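Local coordinates for putative vitamin-B12 independent methionine synthase family protein (Listeria monocytogenes, PDB 1YPX) that probably transfers a methyl group from a methylated folate to homocysteine, as in zinc-binding, cobalamin-independent methionine synthases, at residues A[324-336]-A[353-365]. Sequence-based numbering, arbitrary orientation.
Sequences PLSQLRLSPQCGF and KLRYVVRLANDIW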
loop_
_atom_site.group_PDB
_atom_site.type_symbol
_atom_site.label_atom_id
_atom_site.label_comp_id
_atom_site.label_asym_id
_atom_site.label_seq_id
_atom_site.Cartn_x
_atom_site.Cartn_y
_atom_site.Cartn_z
ATOM N N PRO A 324 0.213 -3.219 -22.943
ATOM C CA PRO A 324 -1.222 -3.342 -23.228
ATOM C C PRO A 324 -2.202 -2.718 -22.227
ATOM O O PRO A 324 -2.088 -2.900 -21.017
ATOM C CB PRO A 324 -1.423 -4.857 -23.419
ATOM C CG PRO A 324 -0.225 -5.494 -22.791
ATOM C CD PRO A 324 0.894 -4.517 -23.081
ATOM N N LEU A 325 -3.172 -1.977 -22.763
ATOM C CA LEU A 325 -4.181 -1.303 -21.951
ATOM C C LEU A 325 -4.933 -2.333 -21.110
ATOM O O LEU A 325 -5.484 -2.015 -20.048
ATOM C CB LEU A 325 -5.165 -0.549 -22.863
ATOM C CG LEU A 325 -6.258 0.345 -22.256
ATOM C CD1 LEU A 325 -5.659 1.659 -21.741
ATOM C CD2 LEU A 325 -7.300 0.638 -23.316
ATOM N N SER A 326 -4.946 -3.568 -21.605
ATOM C CA SER A 326 -5.617 -4.681 -20.936
ATOM C C SER A 326 -5.097 -4.888 -19.510
ATOM O O SER A 326 -5.812 -5.392 -18.640
ATOM C CB SER A 326 -5.419 -5.978 -21.738
ATOM O OG SER A 326 -4.036 -6.268 -21.906
ATOM N N GLN A 327 -3.852 -4.492 -19.274
ATOM C CA GLN A 327 -3.262 -4.664 -17.963
ATOM C C GLN A 327 -2.824 -3.375 -17.295
ATOM O O GLN A 327 -1.805 -3.342 -16.620
ATOM C CB GLN A 327 -2.087 -5.646 -18.040
ATOM C CG GLN A 327 -1.193 -5.459 -19.258
ATOM C CD GLN A 327 -0.057 -6.459 -19.302
ATOM O OE1 GLN A 327 0.782 -6.498 -18.404
ATOM N NE2 GLN A 327 -0.028 -7.276 -20.347
ATOM N N LEU A 328 -3.591 -2.309 -17.474
ATOM C CA LEU A 328 -3.251 -1.048 -16.833
ATOM C C LEU A 328 -4.442 -0.599 -15.991
ATOM O O LEU A 328 -5.602 -0.905 -16.302
ATOM C CB LEU A 328 -2.877 0.016 -17.883
ATOM C CG LEU A 328 -1.593 -0.195 -18.711
ATOM C CD1 LEU A 328 -1.383 0.961 -19.686
ATOM C CD2 LEU A 328 -0.393 -0.306 -17.781
ATOM N N ARG A 329 -4.144 0.098 -14.901
ATOM C CA ARG A 329 -5.176 0.593 -13.993
ATOM C C ARG A 329 -4.935 2.060 -13.685
ATOM O O ARG A 329 -3.847 2.567 -13.904
ATOM C CB ARG A 329 -5.191 -0.215 -12.688
ATOM C CG ARG A 329 -5.988 -1.529 -12.739
ATOM C CD ARG A 329 -5.463 -2.474 -13.777
ATOM N NE ARG A 329 -6.212 -3.728 -13.834
ATOM C CZ ARG A 329 -6.369 -4.449 -14.943
ATOM N NH1 ARG A 329 -5.847 -4.047 -16.089
ATOM N NH2 ARG A 329 -7.032 -5.586 -14.907
ATOM N N LEU A 330 -5.966 2.720 -13.178
ATOM C CA LEU A 330 -5.924 4.127 -12.851
ATOM C C LEU A 330 -6.192 4.325 -11.361
ATOM O O LEU A 330 -6.768 3.458 -10.697
ATOM C CB LEU A 330 -6.992 4.838 -13.666
ATOM C CG LEU A 330 -7.132 6.346 -13.483
ATOM C CD1 LEU A 330 -5.858 7.019 -13.922
ATOM C CD2 LEU A 330 -8.329 6.850 -14.291
ATOM N N SER A 331 -5.783 5.473 -10.838
ATOM C CA SER A 331 -5.991 5.774 -9.431
ATOM C C SER A 331 -5.389 7.112 -9.191
ATOM O O SER A 331 -4.751 7.670 -10.071
ATOM C CB SER A 331 -5.226 4.806 -8.554
ATOM O OG SER A 331 -3.861 5.190 -8.522
ATOM N N PRO A 332 -5.594 7.660 -7.994
ATOM C CA PRO A 332 -4.981 8.968 -7.752
ATOM C C PRO A 332 -3.507 8.668 -7.428
ATOM O O PRO A 332 -3.174 7.521 -7.152
ATOM C CB PRO A 332 -5.802 9.536 -6.592
ATOM C CG PRO A 332 -6.367 8.323 -5.911
ATOM C CD PRO A 332 -6.640 7.343 -7.005
ATOM N N GLN A 333 -2.631 9.669 -7.506
ATOM C CA GLN A 333 -1.193 9.476 -7.268
ATOM C C GLN A 333 -0.782 8.795 -5.953
ATOM O O GLN A 333 0.086 7.921 -5.957
ATOM C CB GLN A 333 -0.444 10.814 -7.428
ATOM C CG GLN A 333 -0.915 11.919 -6.485
ATOM C CD GLN A 333 -0.117 13.208 -6.617
ATOM O OE1 GLN A 333 0.014 13.769 -7.708
ATOM N NE2 GLN A 333 0.413 13.689 -5.495
ATOM N N CYS A 334 -1.381 9.199 -4.837
ATOM C CA CYS A 334 -1.083 8.600 -3.532
ATOM C C CYS A 334 -2.395 8.468 -2.767
ATOM O O CYS A 334 -3.480 8.640 -3.335
ATOM C CB CYS A 334 -0.104 9.473 -2.721
ATOM S SG CYS A 334 0.592 8.687 -1.202
ATOM N N GLY A 335 -2.290 8.148 -1.483
ATOM C CA GLY A 335 -3.468 8.015 -0.649
ATOM C C GLY A 335 -3.777 9.374 -0.061
ATOM O O GLY A 335 -2.867 10.117 0.287
ATOM N N PHE A 336 -5.056 9.707 0.028
ATOM C CA PHE A 336 -5.487 10.983 0.578
ATOM C C PHE A 336 -5.130 11.035 2.050
ATOM O O PHE A 336 -5.715 10.315 2.858
ATOM C CB PHE A 336 -6.999 11.145 0.406
ATOM C CG PHE A 336 -7.464 10.985 -1.017
ATOM C CD1 PHE A 336 -7.801 9.731 -1.519
ATOM C CD2 PHE A 336 -7.505 12.086 -1.877
ATOM C CE1 PHE A 336 -8.168 9.577 -2.855
ATOM C CE2 PHE A 336 -7.869 11.943 -3.216
ATOM C CZ PHE A 336 -8.198 10.685 -3.705
ATOM N N LYS A 353 -12.769 13.465 -6.470
ATOM C CA LYS A 353 -11.684 12.978 -7.296
ATOM C C LYS A 353 -11.781 11.456 -7.441
ATOM O O LYS A 353 -11.268 10.890 -8.405
ATOM C CB LYS A 353 -10.342 13.380 -6.691
ATOM C CG LYS A 353 -10.064 14.867 -6.780
ATOM C CD LYS A 353 -8.736 15.209 -6.134
ATOM C CE LYS A 353 -8.117 16.448 -6.767
ATOM N NZ LYS A 353 -7.818 16.220 -8.220
ATOM N N LEU A 354 -12.441 10.793 -6.489
ATOM C CA LEU A 354 -12.598 9.337 -6.561
ATOM C C LEU A 354 -13.632 8.940 -7.605
ATOM O O LEU A 354 -13.419 8.009 -8.378
ATOM C CB LEU A 354 -12.994 8.753 -5.203
ATOM C CG LEU A 354 -11.871 8.589 -4.171
ATOM C CD1 LEU A 354 -12.430 7.959 -2.903
ATOM C CD2 LEU A 354 -10.764 7.730 -4.751
ATOM N N ARG A 355 -14.750 9.661 -7.623
ATOM C CA ARG A 355 -15.808 9.404 -8.581
ATOM C C ARG A 355 -15.198 9.728 -9.944
ATOM O O ARG A 355 -15.586 9.173 -10.974
ATOM C CB ARG A 355 -17.001 10.321 -8.299
ATOM C CG ARG A 355 -17.174 10.678 -6.821
ATOM C CD ARG A 355 -18.469 11.446 -6.556
ATOM N NE ARG A 355 -19.608 10.552 -6.369
ATOM C CZ ARG A 355 -20.223 10.360 -5.205
ATOM N NH1 ARG A 355 -21.260 9.522 -5.118
ATOM N NH2 ARG A 355 -19.805 11.022 -4.130
ATOM N N TYR A 356 -14.225 10.634 -9.941
ATOM C CA TYR A 356 -13.542 11.023 -11.171
ATOM C C TYR A 356 -12.733 9.817 -11.682
ATOM O O TYR A 356 -12.691 9.542 -12.885
ATOM C CB TYR A 356 -12.624 12.216 -10.890
ATOM C CG TYR A 356 -12.013 12.859 -12.118
ATOM C CD1 TYR A 356 -10.671 13.229 -12.123
ATOM C CD2 TYR A 356 -12.782 13.148 -13.250
ATOM C CE1 TYR A 356 -10.102 13.873 -13.207
ATOM C CE2 TYR A 356 -12.217 13.798 -14.348
ATOM C CZ TYR A 356 -10.873 14.159 -14.314
ATOM O OH TYR A 356 -10.299 14.830 -15.371
ATOM N N VAL A 357 -12.094 9.106 -10.755
ATOM C CA VAL A 357 -11.331 7.909 -11.092
ATOM C C VAL A 357 -12.304 6.846 -11.621
ATOM O O VAL A 357 -12.029 6.173 -12.611
ATOM C CB VAL A 357 -10.604 7.342 -9.851
ATOM C CG1 VAL A 357 -10.016 5.977 -10.179
ATOM C CG2 VAL A 357 -9.504 8.307 -9.385
ATOM N N VAL A 358 -13.448 6.705 -10.954
ATOM C CA VAL A 358 -14.458 5.728 -11.358
ATOM C C VAL A 358 -15.046 6.015 -12.742
ATOM O O VAL A 358 -15.319 5.090 -13.511
ATOM C CB VAL A 358 -15.654 5.667 -10.356
ATOM C CG1 VAL A 358 -16.727 4.729 -10.893
ATOM C CG2 VAL A 358 -15.181 5.194 -8.978
ATOM N N ARG A 359 -15.257 7.289 -13.044
ATOM C CA ARG A 359 -15.822 7.693 -14.330
ATOM C C ARG A 359 -14.812 7.479 -15.448
ATOM O O ARG A 359 -15.113 6.853 -16.470
ATOM C CB ARG A 359 -16.217 9.164 -14.258
ATOM C CG ARG A 359 -16.904 9.743 -15.485
ATOM C CD ARG A 359 -16.947 11.253 -15.300
ATOM N NE ARG A 359 -16.971 11.563 -13.862
ATOM C CZ ARG A 359 -16.591 12.718 -13.335
ATOM N NH1 ARG A 359 -16.639 12.893 -12.021
ATOM N NH2 ARG A 359 -16.155 13.692 -14.135
ATOM N N LEU A 360 -13.606 8.002 -15.247
ATOM C CA LEU A 360 -12.554 7.858 -16.241
ATOM C C LEU A 360 -12.276 6.395 -16.586
ATOM O O LEU A 360 -12.257 6.021 -17.754
ATOM C CB LEU A 360 -11.271 8.539 -15.745
ATOM C CG LEU A 360 -11.105 10.037 -16.053
ATOM C CD1 LEU A 360 -10.841 10.186 -17.546
ATOM C CD2 LEU A 360 -12.340 10.847 -15.644
ATOM N N ALA A 361 -12.065 5.574 -15.563
ATOM C CA ALA A 361 -11.772 4.157 -15.752
ATOM C C ALA A 361 -12.927 3.457 -16.435
ATOM O O ALA A 361 -12.755 2.428 -17.083
ATOM C CB ALA A 361 -11.496 3.492 -14.402
ATOM N N ASN A 362 -14.120 4.005 -16.271
ATOM C CA ASN A 362 -15.263 3.377 -16.881
ATOM C C ASN A 362 -15.277 3.631 -18.376
ATOM O O ASN A 362 -15.319 2.687 -19.171
ATOM C CB ASN A 362 -16.560 3.869 -16.244
ATOM C CG ASN A 362 -17.768 3.107 -16.756
ATOM O OD1 ASN A 362 -17.769 1.869 -16.773
ATOM N ND2 ASN A 362 -18.801 3.833 -17.178
ATOM N N ASP A 363 -15.227 4.901 -18.774
ATOM C CA ASP A 363 -15.238 5.188 -20.201
ATOM C C ASP A 363 -13.918 4.831 -20.898
ATOM O O ASP A 363 -13.832 4.879 -22.127
ATOM C CB ASP A 363 -15.633 6.651 -20.474
ATOM C CG ASP A 363 -14.703 7.649 -19.821
ATOM O OD1 ASP A 363 -13.478 7.406 -19.839
ATOM O OD2 ASP A 363 -15.204 8.682 -19.315
ATOM N N ILE A 364 -12.894 4.462 -20.128
ATOM C CA ILE A 364 -11.620 4.068 -20.734
ATOM C C ILE A 364 -11.545 2.561 -20.810
ATOM O O ILE A 364 -11.225 1.998 -21.852
ATOM C CB ILE A 364 -10.391 4.553 -19.938
ATOM C CG1 ILE A 364 -10.229 6.060 -20.103
ATOM C CG2 ILE A 364 -9.124 3.849 -20.444
ATOM C CD1 ILE A 364 -9.040 6.603 -19.380
ATOM N N TRP A 365 -11.834 1.905 -19.695
ATOM C CA TRP A 365 -11.793 0.453 -19.656
ATOM C C TRP A 365 -13.186 -0.143 -19.840
ATOM O O TRP A 365 -14.197 0.484 -19.514
ATOM C CB TRP A 365 -11.134 0.004 -18.348
ATOM C CG TRP A 365 -9.618 0.216 -18.388
ATOM C CD1 TRP A 365 -8.705 -0.514 -19.106
ATOM C CD2 TRP A 365 -8.866 1.267 -17.747
ATOM N NE1 TRP A 365 -7.444 0.016 -18.954
ATOM C CE2 TRP A 365 -7.511 1.103 -18.129
ATOM C CE3 TRP A 365 -9.209 2.323 -16.892
ATOM C CZ2 TRP A 365 -6.497 1.959 -17.687
ATOM C CZ3 TRP A 365 -8.200 3.177 -16.451
ATOM C CH2 TRP A 365 -6.852 2.985 -16.852
#
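Strand 328-332 and helix 353-364 run nearly antiparallel, at 162°, with their axes 8.3 Å apart at closest approach; the backbone of Leu330 lies nearest Ala361 and that of Ser331 nearest Val357. Trp365, just past the helix, makes the largest single contribution. Its CG stands anti to the carbonyl carbon (chi1 -75°), which brings the indole alongside the start of the strand. There NE1 donates to Leu325 O at 3.0 Å, close to the ring plane but bent to 148° at the hydrogen. That oxygen also accepts from Leu328 N, which arrives from the opposite face of the carbonyl plane. Leu328 O sits above the indole plane near its rim, and Ile364 CG2 lies on the opposite side, over the ring centre. The benzene end reaches Leu330, whose CB sits 3.5 Å from Trp365 CZ3; Leu330 CD2 meets Leu360 CB at 3.7 Å. Farther along, Val357 CG2 touches Pro332 CD at 3.8 Å, and Phe336 CE1 packs on Leu354 CD2. Lys353 turns its amine away to a salt bridge with Glu307. As in a TIM barrel, the helix packs outside the parallel sheet; strand 328-332 pairs with strand 293-299, helix 310-322 flanks Leu325 and Ile364, and Tyr8 stacks on Trp365.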